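Local coordinates for ectoine hydroxylase (Sphingopyxis alaskensis RB2256, PDB 4Q5O) that catalyses the iron- and 2-oxoglutarate-dependent hydroxylation of L-ectoine to 5-hydroxyectoine, an osmolyte that helps the cell survive osmotic stress, at the interface of chains A and B. Coordinates in Å, arbitrary orientation; residue numbers count along the deposited sequence, not the author numbering. Chains: chain A/B, Ectoine hydroxylase.

The interface of chains A and B. Residues chain A 149-151, 187, 225, 234, 254, 256; chain B 144, 259-261.
Strand 149-152 of chain A, with the short strand 187-188, helix 222-232 and the loops at A:Ile234 and A:Asn256, receives two loops of chain B: B:Ile259 pushes in between A:Trp151 and A:Asn256, while B:Thr260 turns toward A:Ile234 and B:Pro261 toward the backbone of A:Leu225, and B:Phe144 lies beside A:Tyr150. This is part of the two-fold homodimer interface of a PhyH-family dioxygenase, so the same contact recurs with the chains exchanged. Strand 149-152 also carries the iron ligand A:His152, directly after A:Trp151, which brings the dimer contact close in sequence to the metal site.

B:Ile259 is held at both ends of its backbone. The carbonyl O of B:Ile259 accepts a hydrogen bond from the indole NE1 of A:Trp151 at 3.0 Å; the oxygen sits at the edge of the indole, in the ring plane, while NE1 stands well above the carbonyl plane, 59° out of it. On the other flank, the amide N of B:Ile259 donates to the side-chain oxygen OD1 of A:Asn256 at 3.2 Å, tilted from the carboxamide plane. With CG1 between its own N and carbonyl carbon (chi1 82°), the isoleucine sends CD1 over one face of the indole, toward the rim. There CD1 of B:Ile259 meets the methyl CE of A:Met187 at 3.8 Å, the methionine chain bending at its last torsion. An alanine in place of A:Trp151 would probably leave the B:Ile259 carbonyl without its donor and open a gap beneath the isoleucine side chain.

Farther along the loop, the methyl CG2 of B:Thr260 packs on CD1 of A:Ile234 at 3.8 Å. A:Tyr150, its CG anti to the backbone N (chi1 -157°), reaches across with its phenol end to the CD1 side of B:Phe144, CZ lying 3.9 Å from CD1. Next to it, CD1 of A:Leu225 touches CE1 of B:Phe144 at 4.0 Å, while B:Thr260 O and B:Pro261 N lie above one face of the ring, toward its rim, from within chain B.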
loop_
_atom_site.group_PDB
_atom_site.type_symbol
_atom_site.label_atom_id
_atom_site.label_comp_id
_atom_site.label_asym_id
_atom_site.label_seq_id
_atom_site.Cartn_x
_atom_site.Cartn_y
_atom_site.Cartn_z
ATOM N N PHE A 149 -6.946 3.154 5.726
ATOM C CA PHE A 149 -8.341 3.514 5.878
ATOM C C PHE A 149 -9.280 2.477 5.264
ATOM O O PHE A 149 -9.523 2.488 4.057
ATOM C CB PHE A 149 -8.655 4.923 5.368
ATOM C CG PHE A 149 -9.883 5.488 5.994
ATOM C CD1 PHE A 149 -9.796 6.231 7.166
ATOM C CD2 PHE A 149 -11.142 5.198 5.474
ATOM C CE1 PHE A 149 -10.937 6.718 7.784
ATOM C CE2 PHE A 149 -12.290 5.683 6.087
ATOM C CZ PHE A 149 -12.187 6.445 7.243
ATOM N N TYR A 150 -9.821 1.615 6.128
ATOM C CA TYR A 150 -10.550 0.404 5.747
ATOM C C TYR A 150 -11.710 0.621 4.775
ATOM O O TYR A 150 -12.195 1.748 4.587
ATOM C CB TYR A 150 -11.062 -0.310 7.012
ATOM C CG TYR A 150 -11.343 -1.794 6.862
ATOM C CD1 TYR A 150 -10.309 -2.712 6.688
ATOM C CD2 TYR A 150 -12.635 -2.276 6.928
ATOM C CE1 TYR A 150 -10.571 -4.069 6.558
ATOM C CE2 TYR A 150 -12.907 -3.616 6.803
ATOM C CZ TYR A 150 -11.874 -4.511 6.619
ATOM O OH TYR A 150 -12.173 -5.848 6.498
ATOM N N TRP A 151 -12.142 -0.489 4.173
ATOM C CA TRP A 151 -13.224 -0.527 3.198
ATOM C C TRP A 151 -14.566 -0.000 3.713
ATOM O O TRP A 151 -14.958 -0.285 4.846
ATOM C CB TRP A 151 -13.420 -1.955 2.720
ATOM C CG TRP A 151 -12.206 -2.541 2.073
ATOM C CD1 TRP A 151 -11.362 -3.496 2.598
ATOM C CD2 TRP A 151 -11.705 -2.235 0.766
ATOM N NE1 TRP A 151 -10.363 -3.787 1.696
ATOM C CE2 TRP A 151 -10.548 -3.027 0.564
ATOM C CE3 TRP A 151 -12.111 -1.360 -0.246
ATOM C CZ2 TRP A 151 -9.794 -2.965 -0.615
ATOM C CZ3 TRP A 151 -11.368 -1.297 -1.407
ATOM C CH2 TRP A 151 -10.215 -2.100 -1.582
ATOM N N MET A 187 -8.126 2.991 -3.227
ATOM C CA MET A 187 -8.445 1.742 -3.927
ATOM C C MET A 187 -9.945 1.591 -4.068
ATOM O O MET A 187 -10.689 1.896 -3.139
ATOM C CB MET A 187 -7.927 0.520 -3.156
ATOM C CG MET A 187 -6.448 0.301 -3.231
ATOM S SD MET A 187 -5.927 -1.172 -2.308
ATOM C CE MET A 187 -6.437 -0.716 -0.641
ATOM N N LEU A 225 -16.864 -8.461 1.553
ATOM C CA LEU A 225 -15.823 -7.695 0.869
ATOM C C LEU A 225 -15.004 -8.607 -0.036
ATOM O O LEU A 225 -14.687 -8.238 -1.163
ATOM C CB LEU A 225 -14.918 -6.963 1.867
ATOM C CG LEU A 225 -15.494 -5.824 2.721
ATOM C CD1 LEU A 225 -14.448 -5.343 3.726
ATOM C CD2 LEU A 225 -16.045 -4.644 1.882
ATOM N N ILE A 234 -9.548 -5.481 -7.860
ATOM C CA ILE A 234 -9.276 -4.163 -7.272
ATOM C C ILE A 234 -8.443 -3.269 -8.171
ATOM O O ILE A 234 -7.422 -3.684 -8.704
ATOM C CB ILE A 234 -8.527 -4.248 -5.914
ATOM C CG1 ILE A 234 -9.265 -5.149 -4.926
ATOM C CG2 ILE A 234 -8.357 -2.873 -5.332
ATOM C CD1 ILE A 234 -8.865 -4.960 -3.471
ATOM N N GLY A 254 -11.347 2.317 -0.087
ATOM C CA GLY A 254 -10.441 2.202 1.043
ATOM C C GLY A 254 -9.008 2.459 0.594
ATOM O O GLY A 254 -8.759 2.645 -0.591
ATOM N N ASN A 256 -4.553 1.562 1.609
ATOM C CA ASN A 256 -3.524 1.030 2.477
ATOM C C ASN A 256 -2.713 2.131 3.142
ATOM O O ASN A 256 -2.895 3.323 2.850
ATOM C CB ASN A 256 -2.620 0.096 1.686
ATOM C CG ASN A 256 -3.307 -1.191 1.343
ATOM O OD1 ASN A 256 -4.081 -1.705 2.141
ATOM N ND2 ASN A 256 -3.059 -1.708 0.152
ATOM N N PHE B 144 -6.817 -8.336 4.878
ATOM C CA PHE B 144 -7.601 -7.519 5.820
ATOM C C PHE B 144 -6.828 -6.907 6.983
ATOM O O PHE B 144 -7.047 -5.740 7.322
ATOM C CB PHE B 144 -8.839 -8.260 6.351
ATOM C CG PHE B 144 -9.806 -8.661 5.285
ATOM C CD1 PHE B 144 -10.652 -7.725 4.710
ATOM C CD2 PHE B 144 -9.869 -9.975 4.851
ATOM C CE1 PHE B 144 -11.543 -8.087 3.717
ATOM C CE2 PHE B 144 -10.750 -10.349 3.866
ATOM C CZ PHE B 144 -11.591 -9.402 3.296
ATOM N N ILE B 259 -4.891 -4.488 3.440
ATOM C CA ILE B 259 -6.284 -4.532 3.859
ATOM C C ILE B 259 -7.145 -5.271 2.844
ATOM O O ILE B 259 -8.332 -5.486 3.082
ATOM C CB ILE B 259 -6.850 -3.131 4.055
ATOM C CG1 ILE B 259 -7.290 -2.529 2.723
ATOM C CG2 ILE B 259 -5.821 -2.276 4.689
ATOM C CD1 ILE B 259 -7.873 -1.159 2.859
ATOM N N THR B 260 -6.558 -5.657 1.715
ATOM C CA THR B 260 -7.307 -6.404 0.711
ATOM C C THR B 260 -7.661 -7.792 1.249
ATOM O O THR B 260 -7.105 -8.216 2.252
ATOM C CB THR B 260 -6.518 -6.534 -0.613
ATOM O OG1 THR B 260 -5.461 -7.506 -0.467
ATOM C CG2 THR B 260 -5.956 -5.177 -1.018
ATOM N N PRO B 261 -8.620 -8.486 0.602
ATOM C CA PRO B 261 -8.921 -9.903 0.880
ATOM C C PRO B 261 -7.855 -10.860 0.348
ATOM O O PRO B 261 -8.008 -12.076 0.457
ATOM C CB PRO B 261 -10.216 -10.146 0.094
ATOM C CG PRO B 261 -10.820 -8.801 -0.119
ATOM C CD PRO B 261 -9.669 -7.857 -0.232
#